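Local atomic coordinates of ssDNA binding protein (Aeropyrum pernix, PDB entry 4PSN), a protein that binds single-stranded DNA, probably by holding the strand in a system of tunnels formed between its subunits. Residues P171-R176 / R207-V212; G10-A15 / D68-Q73; G158-R163 / T177-E182; K41-A46 / S81-D86; E119-F124 / V194-S199. All blocks are in the same frame, centred on the assembly; numbering follows the deposited sequence. Where two conformers were deposited one is given.

Contact 1: P171-R176 / R207-V212; sequences PLLLKR and REAVRV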
# COMPACT_ATOMS: atom_id res chain seq x y z
N PRO C 171 -21.51 0.07 6.35
CA PRO C 171 -21.95 -1.27 5.94
C PRO C 171 -22.38 -2.15 7.12
O PRO C 171 -21.60 -2.38 8.06
CB PRO C 171 -20.72 -1.85 5.23
CG PRO C 171 -19.90 -0.63 4.82
CD PRO C 171 -20.11 0.33 5.98
N LEU C 172 -23.62 -2.64 7.06
CA LEU C 172 -24.23 -3.41 8.15
C LEU C 172 -24.94 -4.65 7.65
O LEU C 172 -25.62 -4.63 6.63
CB LEU C 172 -25.26 -2.56 8.90
CG LEU C 172 -24.74 -1.32 9.61
CD1 LEU C 172 -25.91 -0.47 10.07
CD2 LEU C 172 -23.87 -1.72 10.79
N LEU C 173 -24.76 -5.74 8.38
CA LEU C 173 -25.40 -6.99 8.06
C LEU C 173 -26.33 -7.41 9.19
O LEU C 173 -25.90 -7.59 10.33
CB LEU C 173 -24.36 -8.08 7.81
CG LEU C 173 -24.24 -8.57 6.37
CD1 LEU C 173 -24.08 -7.41 5.42
CD2 LEU C 173 -23.08 -9.55 6.24
N LEU C 174 -27.61 -7.54 8.89
CA LEU C 174 -28.57 -8.05 9.86
C LEU C 174 -28.63 -9.57 9.68
O LEU C 174 -29.10 -10.05 8.65
CB LEU C 174 -29.94 -7.42 9.64
CG LEU C 174 -31.08 -7.89 10.55
CD1 LEU C 174 -30.87 -7.38 11.97
CD2 LEU C 174 -32.43 -7.42 9.99
N LYS C 175 -28.12 -10.31 10.66
CA LYS C 175 -28.14 -11.77 10.67
C LYS C 175 -29.55 -12.31 10.90
O LYS C 175 -30.40 -11.60 11.44
CB LYS C 175 -27.25 -12.31 11.79
CG LYS C 175 -25.90 -11.63 11.90
CD LYS C 175 -24.97 -12.10 10.80
CE LYS C 175 -23.55 -11.68 11.08
NZ LYS C 175 -22.59 -12.64 10.46
N ARG C 176 -29.79 -13.56 10.51
CA ARG C 176 -31.08 -14.20 10.74
C ARG C 176 -31.63 -13.87 12.13
O ARG C 176 -30.98 -14.11 13.16
CB ARG C 176 -31.01 -15.72 10.54
CG ARG C 176 -32.39 -16.37 10.69
CD ARG C 176 -32.33 -17.89 10.88
NE ARG C 176 -32.19 -18.59 9.61
CZ ARG C 176 -32.52 -19.86 9.42
NH1 ARG C 176 -32.36 -20.42 8.23
NH2 ARG C 176 -33.01 -20.58 10.43
N ARG C 207 -18.08 -4.71 0.67
CA ARG C 207 -18.34 -5.81 -0.27
C ARG C 207 -19.22 -6.93 0.32
O ARG C 207 -20.00 -7.55 -0.40
CB ARG C 207 -17.01 -6.41 -0.78
CG ARG C 207 -17.17 -7.42 -1.91
CD ARG C 207 -15.81 -7.84 -2.51
NE ARG C 207 -15.18 -6.74 -3.24
CZ ARG C 207 -14.12 -6.05 -2.82
NH1 ARG C 207 -13.53 -6.35 -1.67
NH2 ARG C 207 -13.63 -5.06 -3.57
N GLU C 208 -19.11 -7.18 1.62
CA GLU C 208 -19.91 -8.24 2.21
C GLU C 208 -21.37 -7.83 2.14
O GLU C 208 -22.24 -8.64 1.82
CB GLU C 208 -19.52 -8.50 3.67
CG GLU C 208 -18.04 -8.81 3.88
CD GLU C 208 -17.72 -9.11 5.35
OE1 GLU C 208 -16.97 -8.33 5.98
OE2 GLU C 208 -18.22 -10.12 5.87
N ALA C 209 -21.63 -6.55 2.45
CA ALA C 209 -22.99 -6.04 2.46
C ALA C 209 -23.51 -6.02 1.04
O ALA C 209 -24.64 -6.39 0.80
CB ALA C 209 -23.05 -4.64 3.10
N VAL C 210 -22.67 -5.62 0.09
CA VAL C 210 -23.12 -5.55 -1.31
C VAL C 210 -23.58 -6.92 -1.80
O VAL C 210 -24.63 -7.04 -2.45
CB VAL C 210 -22.02 -4.99 -2.27
CG1 VAL C 210 -22.43 -5.15 -3.74
CG2 VAL C 210 -21.73 -3.52 -1.97
N ARG C 211 -22.82 -7.95 -1.48
CA ARG C 211 -23.14 -9.31 -1.92
C ARG C 211 -24.50 -9.78 -1.38
O ARG C 211 -25.28 -10.40 -2.09
CB ARG C 211 -22.02 -10.26 -1.47
CG ARG C 211 -22.23 -11.71 -1.82
CD ARG C 211 -21.36 -12.13 -2.99
NE ARG C 211 -19.94 -11.84 -2.78
CZ ARG C 211 -19.09 -11.59 -3.77
NH1 ARG C 211 -19.53 -11.59 -5.02
NH2 ARG C 211 -17.81 -11.33 -3.52
N VAL C 212 -24.77 -9.48 -0.11
CA VAL C 212 -26.04 -9.89 0.50
C VAL C 212 -27.23 -9.15 -0.15
O VAL C 212 -28.26 -9.75 -0.46
CB VAL C 212 -26.03 -9.68 2.03
CG1 VAL C 212 -27.45 -9.78 2.61
CG2 VAL C 212 -25.09 -10.70 2.71
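Pro-171 lies over the methyl group of Ala-209, with Pro-171 CB 4.2 Å from Ala-209 CB, at the point where the chain enters strand 172-176. Ala-209 CB also comes within 4.4 Å of Leu-172 O, so this small residue marks the place where the helix comes nearest to the backbone of the strand. Leu-173 loses the most surface to the contact. It has alternative conformations; in one, its two methyls divide between residues one helical turn apart: Leu-173 CD1 is 3.8 Å from Ala-209 CB, and Leu-173 CD2 is 4.2 Å from Val-212 CG2. The first torsion of this conformation, -112°, is far from staggered, so the exact seats of the methyls are doubtful. The axes approach to 8.1 Å and are inclined at 53°. The interface is apolar; the carboxylate of Glu-208 works at its flank, where OE1 accepts a bond from Glu-205 N and forms a salt bridge with Arg-207 of the second subunit. Leu-172 and Leu-174 reach instead to Phe-198 of helix 186-198. The worked example is thus an antiparallel sheet of the C-terminal domain carrying a helix on each side, with helix 206-218 laid obliquely over the face that bears Leu-173.

Contact 2: G10-A15 / D68-Q73; sequences GLVIAA and DVVRIQ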
# COMPACT_ATOMS: atom_id res chain seq x y z
N GLY C 10 -2.19 4.59 -8.95
CA GLY C 10 -3.13 4.79 -7.86
C GLY C 10 -3.28 6.29 -7.58
O GLY C 10 -2.76 7.11 -8.33
N LEU C 11 -3.98 6.64 -6.51
CA LEU C 11 -4.16 8.03 -6.13
C LEU C 11 -2.83 8.55 -5.64
O LEU C 11 -2.16 7.91 -4.82
CB LEU C 11 -5.18 8.16 -5.01
CG LEU C 11 -6.58 7.61 -5.30
CD1 LEU C 11 -7.43 7.71 -4.05
CD2 LEU C 11 -7.22 8.37 -6.47
N VAL C 12 -2.43 9.72 -6.13
CA VAL C 12 -1.20 10.32 -5.63
C VAL C 12 -1.28 11.85 -5.65
O VAL C 12 -1.88 12.43 -6.55
CB VAL C 12 0.04 9.77 -6.42
CG1 VAL C 12 -0.01 10.24 -7.87
CG2 VAL C 12 1.35 10.18 -5.75
N ILE C 13 -0.71 12.51 -4.64
CA ILE C 13 -0.64 13.98 -4.69
C ILE C 13 0.19 14.38 -5.92
O ILE C 13 1.19 13.74 -6.23
CB ILE C 13 0.01 14.59 -3.42
CG1 ILE C 13 -0.82 14.27 -2.18
CG2 ILE C 13 0.07 16.11 -3.53
CD1 ILE C 13 -2.03 15.20 -2.01
N ALA C 14 -0.23 15.42 -6.62
CA ALA C 14 0.37 15.71 -7.91
C ALA C 14 1.89 15.86 -7.82
O ALA C 14 2.62 15.39 -8.69
CB ALA C 14 -0.26 16.94 -8.54
N ALA C 15 2.37 16.51 -6.76
CA ALA C 15 3.80 16.77 -6.62
C ALA C 15 4.63 15.49 -6.55
O ALA C 15 5.85 15.52 -6.67
CB ALA C 15 4.08 17.64 -5.39
N ASP C 68 -2.95 19.06 -5.63
CA ASP C 68 -4.11 18.33 -6.10
C ASP C 68 -3.78 16.83 -6.10
O ASP C 68 -2.66 16.44 -5.78
CB ASP C 68 -4.48 18.79 -7.50
CG ASP C 68 -5.08 20.18 -7.53
OD1 ASP C 68 -5.58 20.69 -6.48
OD2 ASP C 68 -5.07 20.76 -8.63
N VAL C 69 -4.76 16.00 -6.43
CA VAL C 69 -4.55 14.56 -6.49
C VAL C 69 -4.75 14.10 -7.93
O VAL C 69 -5.62 14.61 -8.63
CB VAL C 69 -5.53 13.82 -5.56
CG1 VAL C 69 -5.53 12.32 -5.84
CG2 VAL C 69 -5.19 14.11 -4.10
N VAL C 70 -3.91 13.18 -8.40
CA VAL C 70 -4.04 12.64 -9.74
C VAL C 70 -3.98 11.13 -9.69
O VAL C 70 -3.56 10.55 -8.69
CB VAL C 70 -2.90 13.11 -10.65
CG1 VAL C 70 -3.03 14.61 -10.95
CG2 VAL C 70 -1.55 12.79 -10.02
N ARG C 71 -4.37 10.48 -10.77
CA ARG C 71 -4.23 9.04 -10.90
C ARG C 71 -3.99 8.82 -12.38
O ARG C 71 -4.72 9.35 -13.21
CB ARG C 71 -5.50 8.32 -10.44
CG ARG C 71 -5.42 6.78 -10.55
CD ARG C 71 -6.42 6.09 -9.61
NE ARG C 71 -7.80 6.32 -10.04
CZ ARG C 71 -8.88 5.94 -9.36
NH1 ARG C 71 -10.08 6.21 -9.85
NH2 ARG C 71 -8.76 5.30 -8.20
N ILE C 72 -2.97 8.03 -12.70
CA ILE C 72 -2.52 7.91 -14.08
C ILE C 72 -2.33 6.46 -14.43
O ILE C 72 -1.91 5.66 -13.60
CB ILE C 72 -1.14 8.63 -14.27
CG1 ILE C 72 -1.26 10.10 -13.87
CG2 ILE C 72 -0.66 8.50 -15.71
CD1 ILE C 72 0.03 10.83 -13.83
N GLN C 73 -2.67 6.11 -15.65
CA GLN C 73 -2.42 4.76 -16.12
C GLN C 73 -2.12 4.83 -17.60
O GLN C 73 -2.66 5.68 -18.32
CB GLN C 73 -3.61 3.84 -15.81
CG GLN C 73 -4.87 4.11 -16.59
CD GLN C 73 -5.86 2.96 -16.47
OE1 GLN C 73 -6.37 2.69 -15.38
NE2 GLN C 73 -6.11 2.25 -17.59
O HOH W 1 -3.87 4.10 -11.33
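The stem of Arg-71 packs on Gly-10 before its tip meets Leu-11. Arg-71 CB is 3.7 Å from Gly-10 O, and Arg-71 CG comes closer, to 3.5 Å from the same Gly-10 O. Arg-71 CD then rests 3.7 Å from Gly-10 C. The chain bends at the third torsion (68°), which sets NE, and farther out Leu-11 CD2 covers one face of the guanidinium, 3.8 Å from Arg-71 NH2. NH1 forms a salt bridge with Glu-93. An alanine here would probably leave Glu-93 without its charged mate and open a gap beside Leu-11 CD2. Backbone bonds join the strands in both directions, Val-12 N to Val-70 O at 2.9 Å and Val-70 N to Val-12 O at 2.8 Å, and just past the strand Ala-14 N bonds to Asp-68 O at 2.8 Å. These strands run antiparallel, and strand 69-78 is the middle one of three, between 6-13 and 83-97. Val-70 touches Leu-58 of helix 40-61, whereas Leu-11, Val-69 and Arg-71 all touch Trp-95 of strand 83-97, and the third subunit packs against this same group.

Contact 3: G158-R163 / T177-E182; sequences GEALVR and TRVQVE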
# COMPACT_ATOMS: atom_id res chain seq x y z
N GLY C 158 -47.04 -17.00 12.89
CA GLY C 158 -47.11 -15.99 13.95
C GLY C 158 -45.76 -15.35 14.19
O GLY C 158 -45.58 -14.51 15.09
N GLU C 159 -44.79 -15.75 13.38
CA GLU C 159 -43.43 -15.27 13.53
C GLU C 159 -42.82 -15.06 12.16
O GLU C 159 -43.42 -15.43 11.15
CB GLU C 159 -42.58 -16.30 14.28
CG GLU C 159 -43.02 -16.60 15.69
CD GLU C 159 -42.06 -17.55 16.38
OE1 GLU C 159 -42.12 -18.77 16.10
OE2 GLU C 159 -41.24 -17.08 17.21
N ALA C 160 -41.62 -14.50 12.12
CA ALA C 160 -40.91 -14.35 10.86
C ALA C 160 -39.40 -14.36 11.10
O ALA C 160 -38.93 -13.96 12.15
CB ALA C 160 -41.33 -13.05 10.15
N LEU C 161 -38.66 -14.81 10.09
CA LEU C 161 -37.22 -14.63 10.06
C LEU C 161 -36.92 -13.39 9.22
O LEU C 161 -37.51 -13.21 8.15
CB LEU C 161 -36.56 -15.84 9.42
CG LEU C 161 -36.88 -17.16 10.11
CD1 LEU C 161 -36.29 -18.32 9.33
CD2 LEU C 161 -36.35 -17.15 11.52
N VAL C 162 -36.01 -12.56 9.71
CA VAL C 162 -35.64 -11.35 9.01
C VAL C 162 -34.12 -11.32 8.87
O VAL C 162 -33.41 -11.62 9.82
CB VAL C 162 -36.06 -10.10 9.81
CG1 VAL C 162 -35.71 -8.85 9.03
CG2 VAL C 162 -37.56 -10.15 10.08
N ARG C 163 -33.64 -10.98 7.68
CA ARG C 163 -32.21 -10.70 7.51
C ARG C 163 -32.03 -9.68 6.40
O ARG C 163 -32.96 -9.42 5.65
CB ARG C 163 -31.38 -11.97 7.23
CG ARG C 163 -31.91 -12.93 6.19
CD ARG C 163 -33.12 -13.69 6.74
NE ARG C 163 -33.40 -14.93 6.04
CZ ARG C 163 -34.61 -15.28 5.62
NH1 ARG C 163 -34.79 -16.45 5.00
NH2 ARG C 163 -35.65 -14.48 5.81
N THR C 177 -32.82 -13.30 12.17
CA THR C 177 -33.41 -12.87 13.42
C THR C 177 -34.86 -13.30 13.42
O THR C 177 -35.58 -13.03 12.46
CB THR C 177 -33.34 -11.33 13.55
OG1 THR C 177 -31.97 -10.91 13.48
CG2 THR C 177 -33.93 -10.86 14.87
N ARG C 178 -35.29 -13.96 14.48
CA ARG C 178 -36.67 -14.43 14.54
C ARG C 178 -37.49 -13.48 15.37
O ARG C 178 -37.10 -13.13 16.48
CB ARG C 178 -36.77 -15.86 15.07
CG ARG C 178 -38.20 -16.37 15.17
CD ARG C 178 -38.27 -17.90 15.24
NE ARG C 178 -37.35 -18.44 16.24
CZ ARG C 178 -37.67 -18.69 17.50
NH1 ARG C 178 -38.91 -18.47 17.94
NH2 ARG C 178 -36.75 -19.18 18.33
N VAL C 179 -38.64 -13.05 14.84
CA VAL C 179 -39.44 -12.03 15.50
C VAL C 179 -40.90 -12.46 15.50
O VAL C 179 -41.32 -13.24 14.64
CB VAL C 179 -39.34 -10.66 14.79
CG1 VAL C 179 -37.90 -10.15 14.80
CG2 VAL C 179 -39.85 -10.75 13.35
N GLN C 180 -41.66 -11.97 16.47
CA GLN C 180 -43.08 -12.30 16.55
C GLN C 180 -43.89 -11.28 15.77
O GLN C 180 -43.77 -10.08 15.99
CB GLN C 180 -43.55 -12.31 18.01
CG GLN C 180 -44.92 -12.97 18.19
CD GLN C 180 -45.37 -13.01 19.64
OE1 GLN C 180 -44.77 -12.38 20.51
NE2 GLN C 180 -46.43 -13.77 19.91
N VAL C 181 -44.72 -11.76 14.85
CA VAL C 181 -45.52 -10.89 14.01
C VAL C 181 -46.54 -11.69 13.19
O VAL C 181 -46.19 -12.74 12.62
CB VAL C 181 -44.61 -10.09 13.05
CG1 VAL C 181 -43.85 -11.04 12.16
CG2 VAL C 181 -45.44 -9.11 12.20
N GLU C 182 -47.78 -11.22 13.12
CA GLU C 182 -48.78 -11.84 12.24
C GLU C 182 -48.51 -11.52 10.77
O GLU C 182 -48.04 -10.42 10.46
CB GLU C 182 -50.21 -11.42 12.63
CG GLU C 182 -50.63 -11.89 14.02
CD GLU C 182 -50.56 -13.41 14.19
OE1 GLU C 182 -50.59 -14.13 13.16
OE2 GLU C 182 -50.47 -13.87 15.34
O HOH W 2 -47.85 -13.77 16.44
O HOH W 3 -45.88 -14.08 10.27
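The beta hairpin of strands 159-166 and 172-180 is tied at its open end by Glu-159 and Arg-178, whose side chains cross obliquely on one face of the sheet. Arg-178 NH1 donates to Glu-159 OE2 at 2.8 Å, meeting the carboxylate on its syn side while the two flat groups stand 84° apart. A bend at the third torsion of Arg-178 (49°) sets NE for this meeting, and NH2 forms a salt bridge with Asp-133 of the second subunit. An alanine in place of Glu-159 would probably leave Arg-178 NH1 without its partner and the guanidinium held mainly by the second subunit. On the same face Leu-161 CD2 packs 3.8 Å from Arg-178 CB. The other face is mainly apolar: Val-162 CG2 lies 4.0 Å from Val-179 CG2, and past the strand Val-181 CG1 lies 3.8 Å from Ala-160 CB. Backbone bonds pair Ala-160 with Val-179 and Val-162 with Thr-177. The chemistry implies a two-sided ribbon: charge toward the second subunit, and hydrocarbon toward Phe-189 of helix 186-198.

Contact 4: K41-A46 / S81-D86; sequences KDVAMA and SQIQFD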
# COMPACT_ATOMS: atom_id res chain seq x y z
N LYS C 41 19.06 1.03 -16.59
CA LYS C 41 19.12 2.24 -17.41
C LYS C 41 17.90 2.35 -18.32
O LYS C 41 17.30 3.42 -18.43
CB LYS C 41 20.40 2.26 -18.24
CG LYS C 41 20.59 3.54 -19.05
CD LYS C 41 21.96 3.56 -19.73
CE LYS C 41 22.25 4.91 -20.37
NZ LYS C 41 23.63 5.02 -20.92
N ASP C 42 17.57 1.24 -18.98
CA ASP C 42 16.41 1.16 -19.86
C ASP C 42 15.16 1.62 -19.13
O ASP C 42 14.42 2.47 -19.62
CB ASP C 42 16.17 -0.29 -20.30
CG ASP C 42 17.22 -0.80 -21.27
OD1 ASP C 42 17.70 0.00 -22.10
OD2 ASP C 42 17.54 -2.00 -21.21
N VAL C 43 14.93 1.02 -17.97
CA VAL C 43 13.76 1.33 -17.16
C VAL C 43 13.79 2.78 -16.66
O VAL C 43 12.76 3.46 -16.69
CB VAL C 43 13.63 0.35 -15.97
CG1 VAL C 43 12.39 0.68 -15.12
CG2 VAL C 43 13.58 -1.11 -16.48
N ALA C 44 14.95 3.25 -16.20
CA ALA C 44 15.08 4.61 -15.68
C ALA C 44 14.74 5.63 -16.76
O ALA C 44 14.09 6.64 -16.50
CB ALA C 44 16.48 4.86 -15.13
N MSE C 45 15.16 5.35 -17.99
CA MSE C 45 14.93 6.27 -19.10
C MSE C 45 13.49 6.25 -19.56
O MSE C 45 12.92 7.29 -19.88
CB MSE C 45 15.83 5.94 -20.28
CG MSE C 45 17.28 6.30 -20.06
SE MSE C 45 18.33 5.68 -21.59
CE MSE C 45 16.98 5.96 -22.98
N ALA C 46 12.92 5.06 -19.61
CA ALA C 46 11.50 4.92 -19.93
C ALA C 46 10.65 5.74 -18.96
O ALA C 46 9.78 6.50 -19.37
CB ALA C 46 11.09 3.45 -19.92
N SER C 81 14.01 -6.26 -25.60
CA SER C 81 14.78 -5.37 -24.72
C SER C 81 14.41 -3.91 -24.94
O SER C 81 15.22 -3.02 -24.72
CB SER C 81 16.29 -5.57 -24.94
OG SER C 81 16.68 -6.90 -24.60
N GLN C 82 13.18 -3.68 -25.37
CA GLN C 82 12.70 -2.33 -25.65
C GLN C 82 11.32 -2.06 -25.04
O GLN C 82 10.38 -2.85 -25.22
CB GLN C 82 12.67 -2.08 -27.16
CG GLN C 82 14.04 -2.21 -27.83
CD GLN C 82 13.94 -2.08 -29.34
OE1 GLN C 82 12.86 -2.18 -29.91
NE2 GLN C 82 15.08 -1.86 -30.00
N ILE C 83 11.21 -0.94 -24.34
CA ILE C 83 9.97 -0.52 -23.72
C ILE C 83 9.29 0.53 -24.60
O ILE C 83 9.90 1.53 -24.96
CB ILE C 83 10.24 0.11 -22.34
CG1 ILE C 83 11.03 -0.86 -21.47
CG2 ILE C 83 8.94 0.49 -21.66
CD1 ILE C 83 11.58 -0.25 -20.20
N GLN C 84 8.03 0.29 -24.96
CA GLN C 84 7.26 1.28 -25.69
C GLN C 84 5.92 1.53 -25.00
O GLN C 84 5.18 0.60 -24.72
CB GLN C 84 7.01 0.82 -27.13
CG GLN C 84 8.26 0.32 -27.85
CD GLN C 84 8.03 -0.99 -28.60
OE1 GLN C 84 7.56 -1.00 -29.74
NE2 GLN C 84 8.35 -2.11 -27.94
N PHE C 85 5.62 2.80 -24.72
CA PHE C 85 4.32 3.17 -24.15
C PHE C 85 3.28 3.35 -25.25
O PHE C 85 3.60 3.83 -26.34
CB PHE C 85 4.44 4.45 -23.33
CG PHE C 85 5.28 4.32 -22.11
CD1 PHE C 85 4.80 3.63 -21.00
CD2 PHE C 85 6.54 4.88 -22.05
CE1 PHE C 85 5.57 3.49 -19.87
CE2 PHE C 85 7.32 4.75 -20.92
CZ PHE C 85 6.84 4.06 -19.82
N ASP C 86 2.04 2.96 -24.98
CA ASP C 86 0.96 3.21 -25.92
C ASP C 86 0.15 4.41 -25.47
O ASP C 86 -0.70 4.29 -24.60
CB ASP C 86 0.05 2.00 -26.08
CG ASP C 86 -1.00 2.21 -27.17
OD1 ASP C 86 -1.26 3.37 -27.53
OD2 ASP C 86 -1.57 1.20 -27.66
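Ile-83 presses its CD1 methyl against Ala-46, 3.7 Å from Ala-46 CB, where a helix packs on one face of an antiparallel sheet, nearly in line with the strand. This is helix-on-sheet packing in the N-terminal half of the chain: helix 41-46 runs within 24° of the direction of strand 83-86, and their axes come to 9.6 Å. The same methyl touches the next turn back, with Ile-83 CD1 4.0 Å from Asp-42 O and 4.3 Å from Val-43 CG2, so it sits among three residues of the helix. Ile-83 CG1 stands anti to the carbonyl carbon (chi1 -55°), on the way to that seat. Phe-85, two residues on, is the second group of the strand to meet Ala-46.

Farther out, Leu-29 and Leu-38 also touch Ile-83, and Leu-25 of helix 17-28 packs on both Val-43 and Ala-46. Polar groups serve the borders: Asp-42 OD2 accepts from Ser-39 N, and Ser-81 OG bonds to Glu-37 O, fastening the turn before the strand to the chain leading into the helix. Ile-74 and Tyr-76 of strand 69-78 back Phe-85, whose ring edge faces the helix, with Ala-46 O near the ring plane, 3.4 Å from Phe-85 CE2.

Contact 5: E119-F124 / V194-S199; sequences EEEIRF and VSRLFS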
# COMPACT_ATOMS: atom_id res chain seq x y z
N GLU C 119 -25.40 9.12 19.71
CA GLU C 119 -26.45 8.70 20.62
C GLU C 119 -27.74 8.48 19.84
O GLU C 119 -28.81 8.30 20.42
CB GLU C 119 -26.65 9.74 21.73
CG GLU C 119 -25.74 9.53 22.94
CD GLU C 119 -25.73 10.71 23.89
OE1 GLU C 119 -26.80 11.31 24.14
OE2 GLU C 119 -24.63 11.05 24.39
N GLU C 120 -27.63 8.47 18.51
CA GLU C 120 -28.80 8.37 17.67
C GLU C 120 -28.82 7.14 16.76
O GLU C 120 -27.88 6.87 16.02
CB GLU C 120 -28.99 9.63 16.84
CG GLU C 120 -30.40 9.80 16.32
CD GLU C 120 -30.55 11.02 15.43
OE1 GLU C 120 -29.59 11.82 15.34
OE2 GLU C 120 -31.63 11.17 14.81
N GLU C 121 -29.91 6.40 16.84
CA GLU C 121 -30.18 5.27 15.97
C GLU C 121 -30.27 5.74 14.51
O GLU C 121 -30.80 6.82 14.25
CB GLU C 121 -31.51 4.66 16.42
CG GLU C 121 -31.97 3.43 15.69
CD GLU C 121 -33.22 2.86 16.33
OE1 GLU C 121 -34.33 3.18 15.86
OE2 GLU C 121 -33.08 2.11 17.32
N ILE C 122 -29.72 4.98 13.57
CA ILE C 122 -29.86 5.33 12.16
C ILE C 122 -31.31 5.07 11.73
O ILE C 122 -31.85 3.99 11.98
CB ILE C 122 -28.95 4.48 11.24
CG1 ILE C 122 -27.48 4.59 11.68
CG2 ILE C 122 -29.11 4.93 9.77
CD1 ILE C 122 -26.57 3.58 11.01
N ARG C 123 -31.95 6.05 11.10
CA ARG C 123 -33.34 5.88 10.68
C ARG C 123 -33.42 5.46 9.22
O ARG C 123 -33.13 6.25 8.33
CB ARG C 123 -34.14 7.17 10.88
CG ARG C 123 -35.66 6.97 10.71
CD ARG C 123 -36.29 6.28 11.90
NE ARG C 123 -37.62 5.76 11.56
CZ ARG C 123 -38.33 4.95 12.33
NH1 ARG C 123 -37.82 4.53 13.49
NH2 ARG C 123 -39.53 4.52 11.93
N PHE C 124 -33.85 4.23 8.98
CA PHE C 124 -34.03 3.72 7.63
C PHE C 124 -35.52 3.73 7.29
O PHE C 124 -36.38 3.69 8.18
CB PHE C 124 -33.49 2.28 7.52
CG PHE C 124 -31.99 2.16 7.74
CD1 PHE C 124 -31.10 2.56 6.74
CD2 PHE C 124 -31.47 1.66 8.92
CE1 PHE C 124 -29.72 2.46 6.91
CE2 PHE C 124 -30.08 1.56 9.11
CZ PHE C 124 -29.21 1.96 8.11
N VAL C 194 -37.39 -1.81 11.25
CA VAL C 194 -36.16 -1.91 10.47
C VAL C 194 -35.00 -1.16 11.12
O VAL C 194 -33.90 -1.70 11.23
CB VAL C 194 -36.32 -1.50 8.98
CG1 VAL C 194 -36.68 -0.02 8.85
CG2 VAL C 194 -35.03 -1.78 8.21
N SER C 195 -35.26 0.06 11.60
CA SER C 195 -34.21 0.86 12.20
C SER C 195 -33.74 0.24 13.53
O SER C 195 -32.55 0.18 13.81
CB SER C 195 -34.70 2.29 12.44
OG SER C 195 -35.19 2.89 11.25
N ARG C 196 -34.68 -0.20 14.34
CA ARG C 196 -34.37 -0.89 15.59
C ARG C 196 -33.54 -2.16 15.34
O ARG C 196 -32.56 -2.44 16.04
CB ARG C 196 -35.67 -1.21 16.33
CG ARG C 196 -35.58 -2.26 17.43
CD ARG C 196 -34.74 -1.77 18.59
NE ARG C 196 -34.57 -0.32 18.51
CZ ARG C 196 -35.01 0.54 19.43
NH1 ARG C 196 -34.81 1.84 19.27
NH2 ARG C 196 -35.64 0.10 20.51
N LEU C 197 -33.92 -2.93 14.33
CA LEU C 197 -33.19 -4.15 14.01
C LEU C 197 -31.75 -3.86 13.60
O LEU C 197 -30.82 -4.55 14.04
CB LEU C 197 -33.92 -4.94 12.94
CG LEU C 197 -35.20 -5.63 13.43
CD1 LEU C 197 -36.02 -6.15 12.26
CD2 LEU C 197 -34.86 -6.75 14.40
N PHE C 198 -31.55 -2.85 12.77
CA PHE C 198 -30.21 -2.56 12.29
C PHE C 198 -29.31 -1.91 13.33
O PHE C 198 -28.09 -1.89 13.16
CB PHE C 198 -30.25 -1.73 10.99
CG PHE C 198 -30.30 -2.57 9.75
CD1 PHE C 198 -29.12 -3.01 9.15
CD2 PHE C 198 -31.51 -2.97 9.20
CE1 PHE C 198 -29.15 -3.80 8.01
CE2 PHE C 198 -31.56 -3.78 8.06
CZ PHE C 198 -30.37 -4.20 7.46
N SER C 199 -29.90 -1.38 14.40
CA SER C 199 -29.10 -0.84 15.51
C SER C 199 -28.29 -1.94 16.22
O SER C 199 -27.39 -1.65 16.99
CB SER C 199 -29.99 -0.11 16.52
OG SER C 199 -30.69 -1.05 17.33
O HOH W 4 -30.70 1.54 12.66
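Glu-121 and Arg-196 form the charged part of this contact, in which the chain leading into strand 125-131 packs against the last turns of helix 186-198, which covers one face of the C-terminal antiparallel sheet. Both donors converge on one oxygen: Arg-196 NH1 lies 2.6 Å from Glu-121 OE2, on the syn side of the carboxylate, and Arg-196 NE adds a weak bond of 3.1 Å to it. The guanidinium and carboxylate planes stand 78° apart.

Among neutral polar groups, Ser-195 is central. Its OG accepts from Phe-124 N at 3.0 Å and also lies over one face of the Arg-123 guanidinium. A water donates to both Ile-122 O and Ser-195 O.

Apolar contact gathers on the inner side, where Phe-124 CB is 4.2 Å from Val-194 CG1 and Ile-141 and Val-166 of the sheet touch both phenylalanines. The rings of Phe-124 and Phe-198 meet obliquely, planes at 58° and centroids 5.5 Å apart, with Phe-124 CE2 3.8 Å from Phe-198 CB.

How the contacts relate
Two groups emerge. Contacts 1, 3 and 5 gather on the C-terminal sheet, contact 5 through a helix and a loop that cover it. Strand 172-180 serves contacts 1 and 3, and Val-162 of contact 3 touches Leu-197 of contact 5. Contacts 2 and 4 belong to the N-terminal sheet and lie on the opposite side of the chain's centre, with contact 2 about 32 Å from contact 1 between centres. Burial and chemistry differ. Contact 1 is buried and apolar; contacts 2 and 3, partly buried, rest on backbone bonds between strands, and contacts 3 and 5 add a glutamate-arginine salt bridge at their outer side; contact 4, at the surface, nevertheless rests on hydrocarbon and a ring edge.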